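Local coordinates for protein L-methionine gamma-lyase (Fusobacterium nucleatum subsp. nucleatum, PDB 6LXU) that belongs to the Cys/Met metabolism family of PLP-dependent enzymes and carries its pyridoxal phosphate covalently bound, at residues E382-E385 and D386-D390; E288-Y292 and P293-T297; K327-L330 and N331-L335; A368-T371 and D372-R376. All blocks are in the same frame, centred on the assembly; numbering follows the deposited sequence.

Interaction 1 of 4, residues E382-E385 and D386-D390; sequences ENVE and DIIAD
Glu382 and Ile387 meet at about a right angle. The tip of the isoleucine, CD1, lies 3.6 Å from Glu382 OE1, and its CG1 lies 3.8 Å from Glu382 CB. The glutamate chain bends at chi2 (94°), and this brings OE1 to the end of the isoleucine. Its two oxygens have further partners: OE1 bonds Thr347, and OE2 bonds His17 of the second subunit. Asn383 and Asp386 run side by side and point the same way, with Asn383 CB 3.6 Å from Asp386 OD2. Their amide and carboxylate planes are turned 74° apart. Asn383 ND2 bonds Glu264 of the second subunit, and Asp386 OD2 bonds Thr13 and Gly10 of the same subunit. This is the first turn of helix 384-396, with Asn383 at the N-cap position. The Asn383 side chain makes no capping bond, but its carbonyl O accepts from Asp386 N at 2.9 Å, from above the carbonyl plane, and from Ile387 N at 3.2 Å, in that plane. The next bond, Ile388 N to Val384 O, is 2.9 Å and nearly straight (172°). On the face toward helix 263-282, Val384 CG2 lies alongside Ile388 CD1 at 4.0 Å.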
# COMPACT_ATOMS: atom_id res chain seq x y z
N GLU A 382 1.18 -0.91 25.79
CA GLU A 382 -0.06 -0.75 26.54
C GLU A 382 0.22 -0.09 27.88
O GLU A 382 1.37 -0.05 28.36
CB GLU A 382 -0.76 -2.08 26.76
CG GLU A 382 -1.10 -2.85 25.50
CD GLU A 382 -0.06 -3.87 25.08
OE1 GLU A 382 1.11 -3.76 25.54
OE2 GLU A 382 -0.40 -4.79 24.30
N ASN A 383 -0.82 0.45 28.52
CA ASN A 383 -0.62 0.99 29.86
C ASN A 383 -0.16 -0.12 30.79
O ASN A 383 -0.71 -1.22 30.79
CB ASN A 383 -1.88 1.66 30.36
CG ASN A 383 -2.22 2.86 29.51
OD1 ASN A 383 -2.89 2.74 28.49
ND2 ASN A 383 -1.68 4.02 29.89
N VAL A 384 0.91 0.16 31.53
CA VAL A 384 1.58 -0.90 32.28
C VAL A 384 0.66 -1.54 33.32
O VAL A 384 0.76 -2.74 33.59
CB VAL A 384 2.90 -0.40 32.90
CG1 VAL A 384 2.66 0.54 34.07
CG2 VAL A 384 3.80 -1.56 33.29
N GLU A 385 -0.26 -0.75 33.87
CA GLU A 385 -1.22 -1.27 34.86
C GLU A 385 -2.07 -2.37 34.23
O GLU A 385 -2.44 -3.33 34.91
CB GLU A 385 -2.14 -0.17 35.40
CG GLU A 385 -1.45 0.97 36.15
CD GLU A 385 -0.80 2.04 35.27
OE1 GLU A 385 -0.96 2.01 34.02
OE2 GLU A 385 -0.15 2.94 35.85
N ASP A 386 -2.39 -2.22 32.94
CA ASP A 386 -3.21 -3.21 32.25
C ASP A 386 -2.42 -4.47 31.92
O ASP A 386 -2.96 -5.58 32.00
CB ASP A 386 -3.79 -2.59 30.97
CG ASP A 386 -4.68 -1.39 31.24
OD1 ASP A 386 -5.36 -1.37 32.31
OD2 ASP A 386 -4.72 -0.47 30.40
N ILE A 387 -1.16 -4.32 31.54
CA ILE A 387 -0.33 -5.49 31.27
C ILE A 387 -0.15 -6.29 32.57
O ILE A 387 -0.31 -7.50 32.58
CB ILE A 387 1.05 -5.11 30.69
CG1 ILE A 387 0.92 -4.28 29.39
CG2 ILE A 387 1.87 -6.37 30.42
CD1 ILE A 387 2.23 -3.65 28.96
N ILE A 388 0.18 -5.59 33.65
CA ILE A 388 0.35 -6.23 34.96
C ILE A 388 -0.95 -6.87 35.44
O ILE A 388 -0.91 -8.00 35.95
CB ILE A 388 0.97 -5.27 35.98
CG1 ILE A 388 2.44 -5.04 35.60
CG2 ILE A 388 0.89 -5.86 37.40
CD1 ILE A 388 3.19 -4.00 36.40
N ALA A 389 -2.09 -6.21 35.27
CA ALA A 389 -3.36 -6.81 35.69
C ALA A 389 -3.62 -8.11 34.94
O ALA A 389 -4.11 -9.10 35.52
CB ALA A 389 -4.50 -5.83 35.51
N ASP A 390 -3.28 -8.14 33.65
CA ASP A 390 -3.46 -9.34 32.86
C ASP A 390 -2.55 -10.47 33.35
O ASP A 390 -3.01 -11.58 33.56
CB ASP A 390 -3.21 -9.04 31.37
CG ASP A 390 -3.61 -10.16 30.45
OD1 ASP A 390 -4.66 -10.82 30.71
OD2 ASP A 390 -2.92 -10.37 29.42

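Interaction 2 of 4, residues E288-Y292 and P293-T297; sequences EKVYY and PGLET
The backbone leaves strand 287-291 and folds at once into a type I beta turn from Tyr292 to Leu295, closed by Leu295 N bonding Tyr292 O at 3.1 Å. The bond is fairly straight at the hydrogen (165°). This turn starts the loop between an edge strand of the five-stranded sheet and helix 301-307. Pro293 packs on the tyrosine before it. Its CD sits over one face of the Tyr292 ring, 4.0 Å from the centroid, in a CH-pi contact. With chi1 at -174°, Tyr292 CG lies beside its own carbonyl carbon, which brings the ring up to the proline. Gly294 also lies close: its N is 3.4 Å from Tyr292 CD2. The tyrosine also packs on Arg275 and Val278 of helix 263-282, and its hydroxyl bonds the carbonyl O of Gly312. Leu295 turns back across the end of the strand. Its CD1 touches Val290 CG1 at 3.9 Å, the two side chains crossing at about a right angle, and the same methyl lies 4.1 Å from Tyr292 CB. Asn282 of helix 263-282 borders both Val290 and Leu295. A water lies between the strand and the loop. It is 2.6 Å from Thr297 OG1 and gives a weak bond to Val290 O at 3.4 Å.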
# COMPACT_ATOMS: atom_id res chain seq x y z
N GLU A 288 9.89 -18.10 39.86
CA GLU A 288 11.09 -18.44 40.64
C GLU A 288 12.32 -17.67 40.20
O GLU A 288 13.25 -17.48 41.00
CB GLU A 288 11.35 -19.94 40.69
CG GLU A 288 11.87 -20.54 39.42
CD GLU A 288 12.10 -22.04 39.51
OE1 GLU A 288 11.39 -22.71 40.27
OE2 GLU A 288 12.99 -22.53 38.79
N LYS A 289 12.36 -17.22 38.94
CA LYS A 289 13.52 -16.51 38.44
C LYS A 289 13.12 -15.61 37.28
O LYS A 289 12.26 -16.00 36.49
CB LYS A 289 14.56 -17.52 37.96
CG LYS A 289 15.91 -16.95 37.58
CD LYS A 289 16.87 -18.10 37.36
CE LYS A 289 18.25 -17.63 36.98
NZ LYS A 289 19.10 -18.76 36.54
N VAL A 290 13.75 -14.45 37.21
CA VAL A 290 13.56 -13.53 36.08
C VAL A 290 14.91 -13.33 35.41
O VAL A 290 15.93 -13.15 36.08
CB VAL A 290 12.96 -12.20 36.55
CG1 VAL A 290 12.87 -11.21 35.38
CG2 VAL A 290 11.59 -12.45 37.17
N TYR A 291 14.90 -13.39 34.08
CA TYR A 291 16.04 -13.08 33.24
C TYR A 291 15.83 -11.69 32.65
O TYR A 291 14.90 -11.48 31.85
CB TYR A 291 16.15 -14.12 32.13
CG TYR A 291 16.36 -15.51 32.64
CD1 TYR A 291 17.64 -15.95 33.00
CD2 TYR A 291 15.30 -16.40 32.79
CE1 TYR A 291 17.84 -17.23 33.49
CE2 TYR A 291 15.49 -17.68 33.28
CZ TYR A 291 16.77 -18.08 33.63
OH TYR A 291 17.02 -19.34 34.12
N TYR A 292 16.66 -10.74 33.07
CA TYR A 292 16.56 -9.36 32.60
C TYR A 292 17.92 -8.70 32.79
O TYR A 292 18.47 -8.78 33.89
CB TYR A 292 15.48 -8.57 33.38
CG TYR A 292 15.27 -7.19 32.80
CD1 TYR A 292 14.71 -7.02 31.54
CD2 TYR A 292 15.63 -6.06 33.51
CE1 TYR A 292 14.51 -5.76 31.00
CE2 TYR A 292 15.45 -4.80 32.97
CZ TYR A 292 14.90 -4.65 31.70
OH TYR A 292 14.74 -3.39 31.18
N PRO A 293 18.47 -8.07 31.74
CA PRO A 293 19.84 -7.51 31.86
C PRO A 293 20.04 -6.48 32.97
O PRO A 293 21.17 -6.31 33.43
CB PRO A 293 20.09 -6.89 30.49
CG PRO A 293 19.21 -7.68 29.56
CD PRO A 293 17.96 -7.93 30.35
N GLY A 294 18.98 -5.79 33.36
CA GLY A 294 19.04 -4.78 34.40
C GLY A 294 18.94 -5.27 35.83
O GLY A 294 19.06 -4.46 36.76
N LEU A 295 18.70 -6.56 36.05
CA LEU A 295 18.73 -7.09 37.42
C LEU A 295 20.17 -7.28 37.85
O LEU A 295 20.98 -7.84 37.12
CB LEU A 295 17.99 -8.41 37.53
CG LEU A 295 16.47 -8.30 37.45
CD1 LEU A 295 15.87 -9.69 37.32
CD2 LEU A 295 15.90 -7.58 38.66
N GLU A 296 20.50 -6.83 39.07
CA GLU A 296 21.87 -6.97 39.58
C GLU A 296 22.30 -8.43 39.75
O GLU A 296 23.49 -8.73 39.76
CB GLU A 296 22.05 -6.22 40.90
CG GLU A 296 21.94 -4.71 40.77
CD GLU A 296 22.04 -3.99 42.10
OE1 GLU A 296 22.52 -4.59 43.09
OE2 GLU A 296 21.63 -2.81 42.17
N THR A 297 21.32 -9.32 39.85
CA THR A 297 21.54 -10.75 39.93
C THR A 297 21.69 -11.44 38.56
O THR A 297 21.91 -12.65 38.50
CB THR A 297 20.38 -11.41 40.70
OG1 THR A 297 19.13 -11.03 40.10
CG2 THR A 297 20.39 -10.94 42.17
O HOH W 1 18.17 -12.93 38.57

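Interaction 3 of 4, residues K327-L330 and N331-L335; sequences KTLL and NNLKL
Asn332 ND2 donates to Thr328 O at 2.8 Å, and the bond is close to straight (172°). The carbonyl oxygen lies in the plane of the asparagine amide. This bond sits in the last turn of helix 322-332, where Asn331 N still bonds Lys327 O at 2.8 Å in the alpha-helical pattern. Beyond it the spacing shortens to three residues: Asn332 N bonds Leu329 O, and Leu333 N bonds Leu330 O. The backbone N of Asn332 reaches Thr328 O only weakly, so the side-chain amide is the stronger hold on that oxygen. With CG beside its own backbone N (chi1 -80°), Asn332 lies alongside Thr328, and its ND2 is 3.8 Å from Thr328 CG2. The Asn331 side chain bonds Ala43 and Glu44 of the third subunit, and Lys327 makes a salt bridge to the same Glu44. The packing lies on the inner side. Leu333 CG rests 3.3 Å from Leu329 O, and its CD2 lies 4.1 Å from Leu329 CD1, the two leucines crossing obliquely. Leu329 also packs on Phe317 and Leu319 of strand 314-319. A water bridges the exit, donating to Leu330 O at 2.8 Å and to Leu333 O at 2.7 Å.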
# COMPACT_ATOMS: atom_id res chain seq x y z
N LYS A 327 1.56 -23.23 30.29
CA LYS A 327 0.37 -23.29 29.43
C LYS A 327 -0.84 -22.63 30.09
O LYS A 327 -1.57 -21.88 29.44
CB LYS A 327 0.04 -24.74 29.05
CG LYS A 327 1.14 -25.45 28.28
CD LYS A 327 0.64 -26.68 27.52
CE LYS A 327 -0.06 -27.70 28.41
NZ LYS A 327 -0.69 -28.77 27.60
N THR A 328 -1.04 -22.90 31.38
CA THR A 328 -2.16 -22.32 32.10
C THR A 328 -2.08 -20.79 32.12
O THR A 328 -3.09 -20.13 31.90
CB THR A 328 -2.26 -22.90 33.53
OG1 THR A 328 -2.57 -24.30 33.43
CG2 THR A 328 -3.34 -22.20 34.33
N LEU A 329 -0.90 -20.25 32.41
CA LEU A 329 -0.71 -18.81 32.38
C LEU A 329 -1.12 -18.25 31.01
O LEU A 329 -2.00 -17.40 30.92
CB LEU A 329 0.74 -18.41 32.67
CG LEU A 329 1.05 -16.92 32.50
CD1 LEU A 329 0.21 -16.07 33.44
CD2 LEU A 329 2.53 -16.63 32.68
N LEU A 330 -0.48 -18.76 29.96
CA LEU A 330 -0.71 -18.18 28.63
C LEU A 330 -2.14 -18.34 28.17
O LEU A 330 -2.71 -17.41 27.60
CB LEU A 330 0.24 -18.76 27.60
CG LEU A 330 1.55 -17.98 27.47
CD1 LEU A 330 2.39 -17.98 28.75
CD2 LEU A 330 2.36 -18.54 26.33
N ASN A 331 -2.73 -19.51 28.43
CA ASN A 331 -4.11 -19.76 27.99
C ASN A 331 -5.16 -18.88 28.67
O ASN A 331 -6.28 -18.77 28.17
CB ASN A 331 -4.46 -21.24 28.15
CG ASN A 331 -3.73 -22.11 27.15
OD1 ASN A 331 -3.18 -21.62 26.16
ND2 ASN A 331 -3.70 -23.41 27.41
N ASN A 332 -4.81 -18.26 29.79
CA ASN A 332 -5.71 -17.36 30.51
C ASN A 332 -5.50 -15.87 30.24
O ASN A 332 -6.28 -15.05 30.73
CB ASN A 332 -5.62 -17.63 32.01
CG ASN A 332 -6.45 -18.83 32.41
OD1 ASN A 332 -7.66 -18.71 32.58
ND2 ASN A 332 -5.81 -19.98 32.56
N LEU A 333 -4.45 -15.52 29.49
CA LEU A 333 -4.18 -14.09 29.23
C LEU A 333 -5.15 -13.53 28.21
O LEU A 333 -5.51 -14.22 27.25
CB LEU A 333 -2.73 -13.88 28.80
CG LEU A 333 -1.70 -14.29 29.86
CD1 LEU A 333 -0.28 -14.23 29.30
CD2 LEU A 333 -1.83 -13.43 31.11
N LYS A 334 -5.59 -12.31 28.46
CA LYS A 334 -6.57 -11.61 27.61
C LYS A 334 -6.01 -10.40 26.87
O LYS A 334 -6.61 -9.97 25.88
CB LYS A 334 -7.76 -11.16 28.46
CG LYS A 334 -8.46 -12.26 29.25
CD LYS A 334 -8.94 -13.39 28.35
CE LYS A 334 -9.89 -14.35 29.06
NZ LYS A 334 -9.21 -15.14 30.11
N LEU A 335 -4.89 -9.85 27.33
CA LEU A 335 -4.30 -8.67 26.71
C LEU A 335 -3.03 -9.06 25.96
O LEU A 335 -2.88 -8.73 24.78
CB LEU A 335 -4.02 -7.60 27.77
CG LEU A 335 -3.50 -6.26 27.25
CD1 LEU A 335 -4.49 -5.65 26.27
CD2 LEU A 335 -3.21 -5.32 28.41
O HOH W 2 -4.70 -16.43 25.97

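Interaction 4 of 4, residues A368-T371 and D372-R376; sequences AGIT and DGLVR. With NO3 (nitrate ion), chain C.
Thr371 and Leu374 meet across a tight turn, and the threonine's backbone N is buried there with no partner in the model. The two residues are the ends of a type I beta turn in the short link from helix 362-367 to strand 374-378 of the five-stranded sheet. Leu374 N closes the turn on Thr371 O at 3.1 Å. The helix itself ends in a Schellman motif, with Gly369 at positive phi as its C-prime residue. Thr371 OG1 stands in the crowded position between its own backbone N and carbonyl carbon (chi1 42°), and from there it touches Leu374 CB at 3.5 Å. The threonine hydroxyl also bonds Glu318 of the neighbouring strand, whose other oxygen takes Gly373 N. Ile370 CD1 approaches Leu374 CD2 at 4.3 Å, a loose apolar contact beside the turn. The Asp372 carboxylate makes salt bridges to Arg365 and Lys362, which tie the turn back to the helix. Two waters complete the polar links. One donates to Ile370 O and to Asp372 OD1; the other donates to Thr371 O and Leu374 O, bridging the turn a second time. Farther along the strand, Arg376 NH1 bonds Asn161. A nitrate ion, probably from the crystallisation liquor, is bonded by Ser341 N and Gln350 NE2. Its O1 lies at the guanidinium edge, where Arg376 NH2 gives it a weak bond of 3.1 Å.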
# COMPACT_ATOMS: atom_id res chain seq x y z
N ALA A 368 19.07 -27.54 24.79
CA ALA A 368 18.93 -26.25 24.10
C ALA A 368 18.66 -25.04 25.01
O ALA A 368 18.43 -23.93 24.52
CB ALA A 368 17.84 -26.36 23.03
N GLY A 369 18.69 -25.23 26.33
CA GLY A 369 18.45 -24.17 27.30
C GLY A 369 17.00 -23.80 27.53
O GLY A 369 16.71 -22.78 28.16
N ILE A 370 16.07 -24.63 27.05
CA ILE A 370 14.64 -24.40 27.23
C ILE A 370 14.17 -25.25 28.40
O ILE A 370 14.16 -26.49 28.33
CB ILE A 370 13.85 -24.72 25.94
CG1 ILE A 370 14.32 -23.85 24.77
CG2 ILE A 370 12.34 -24.58 26.17
CD1 ILE A 370 14.20 -22.35 24.98
N THR A 371 13.79 -24.58 29.47
CA THR A 371 13.30 -25.21 30.69
C THR A 371 11.76 -25.17 30.69
O THR A 371 11.15 -24.33 30.03
CB THR A 371 13.89 -24.48 31.91
OG1 THR A 371 13.84 -23.06 31.68
CG2 THR A 371 15.34 -24.86 32.11
N ASP A 372 11.14 -26.09 31.43
CA ASP A 372 9.70 -26.31 31.33
C ASP A 372 8.84 -25.13 31.73
O ASP A 372 7.73 -24.99 31.23
CB ASP A 372 9.28 -27.53 32.17
CG ASP A 372 9.44 -28.86 31.44
OD1 ASP A 372 9.99 -28.87 30.32
OD2 ASP A 372 8.98 -29.89 31.99
N GLY A 373 9.32 -24.31 32.67
CA GLY A 373 8.57 -23.14 33.11
C GLY A 373 8.97 -21.82 32.46
O GLY A 373 8.49 -20.79 32.88
N LEU A 374 9.83 -21.87 31.45
CA LEU A 374 10.35 -20.64 30.85
C LEU A 374 9.31 -19.96 29.97
O LEU A 374 8.75 -20.58 29.07
CB LEU A 374 11.61 -20.93 30.04
CG LEU A 374 12.40 -19.71 29.56
CD1 LEU A 374 13.07 -18.97 30.70
CD2 LEU A 374 13.43 -20.15 28.54
N VAL A 375 9.07 -18.68 30.25
CA VAL A 375 8.15 -17.83 29.47
C VAL A 375 8.95 -16.64 28.97
O VAL A 375 9.74 -16.06 29.71
CB VAL A 375 6.96 -17.40 30.34
CG1 VAL A 375 6.03 -16.46 29.57
CG2 VAL A 375 6.20 -18.63 30.83
N ARG A 376 8.75 -16.30 27.69
CA ARG A 376 9.39 -15.12 27.07
C ARG A 376 8.34 -14.06 26.77
O ARG A 376 7.34 -14.33 26.10
CB ARG A 376 10.11 -15.49 25.78
CG ARG A 376 11.10 -14.42 25.36
CD ARG A 376 11.70 -14.64 24.00
NE ARG A 376 10.82 -14.10 22.98
CZ ARG A 376 11.19 -13.74 21.75
NH1 ARG A 376 12.46 -13.88 21.34
NH2 ARG A 376 10.29 -13.23 20.92
N NO3 C . 11.15 -14.79 18.13
O1 NO3 C . 11.12 -13.58 17.97
O2 NO3 C . 12.26 -15.38 18.14
O3 NO3 C . 10.07 -15.44 18.29
O HOH W 3 11.57 -27.56 28.51
O HOH W 4 9.44 -23.07 28.05

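The four contacts follow one another along the chain. Each is local, and none nests in or crosses another. Interaction 2 comes first and turns the chain out of edge strand 287-291. Interaction 3 ends helix 322-332. Interaction 4 turns the chain into strand 374-378, and interaction 1 then starts helix 384-396. Interactions 2 and 4 meet at the sheet, where Tyr291 CE2 packs on Leu374 CD1 at 3.8 Å. Interactions 3 and 4 meet through Leu330 and Val375, joining helix to strand. Interactions 1 and 3 touch where the Asp390 carboxylate probably bonds Lys334 N and Leu335 N. Interactions 1 and 2 stay about 11 Å apart at their nearest atoms.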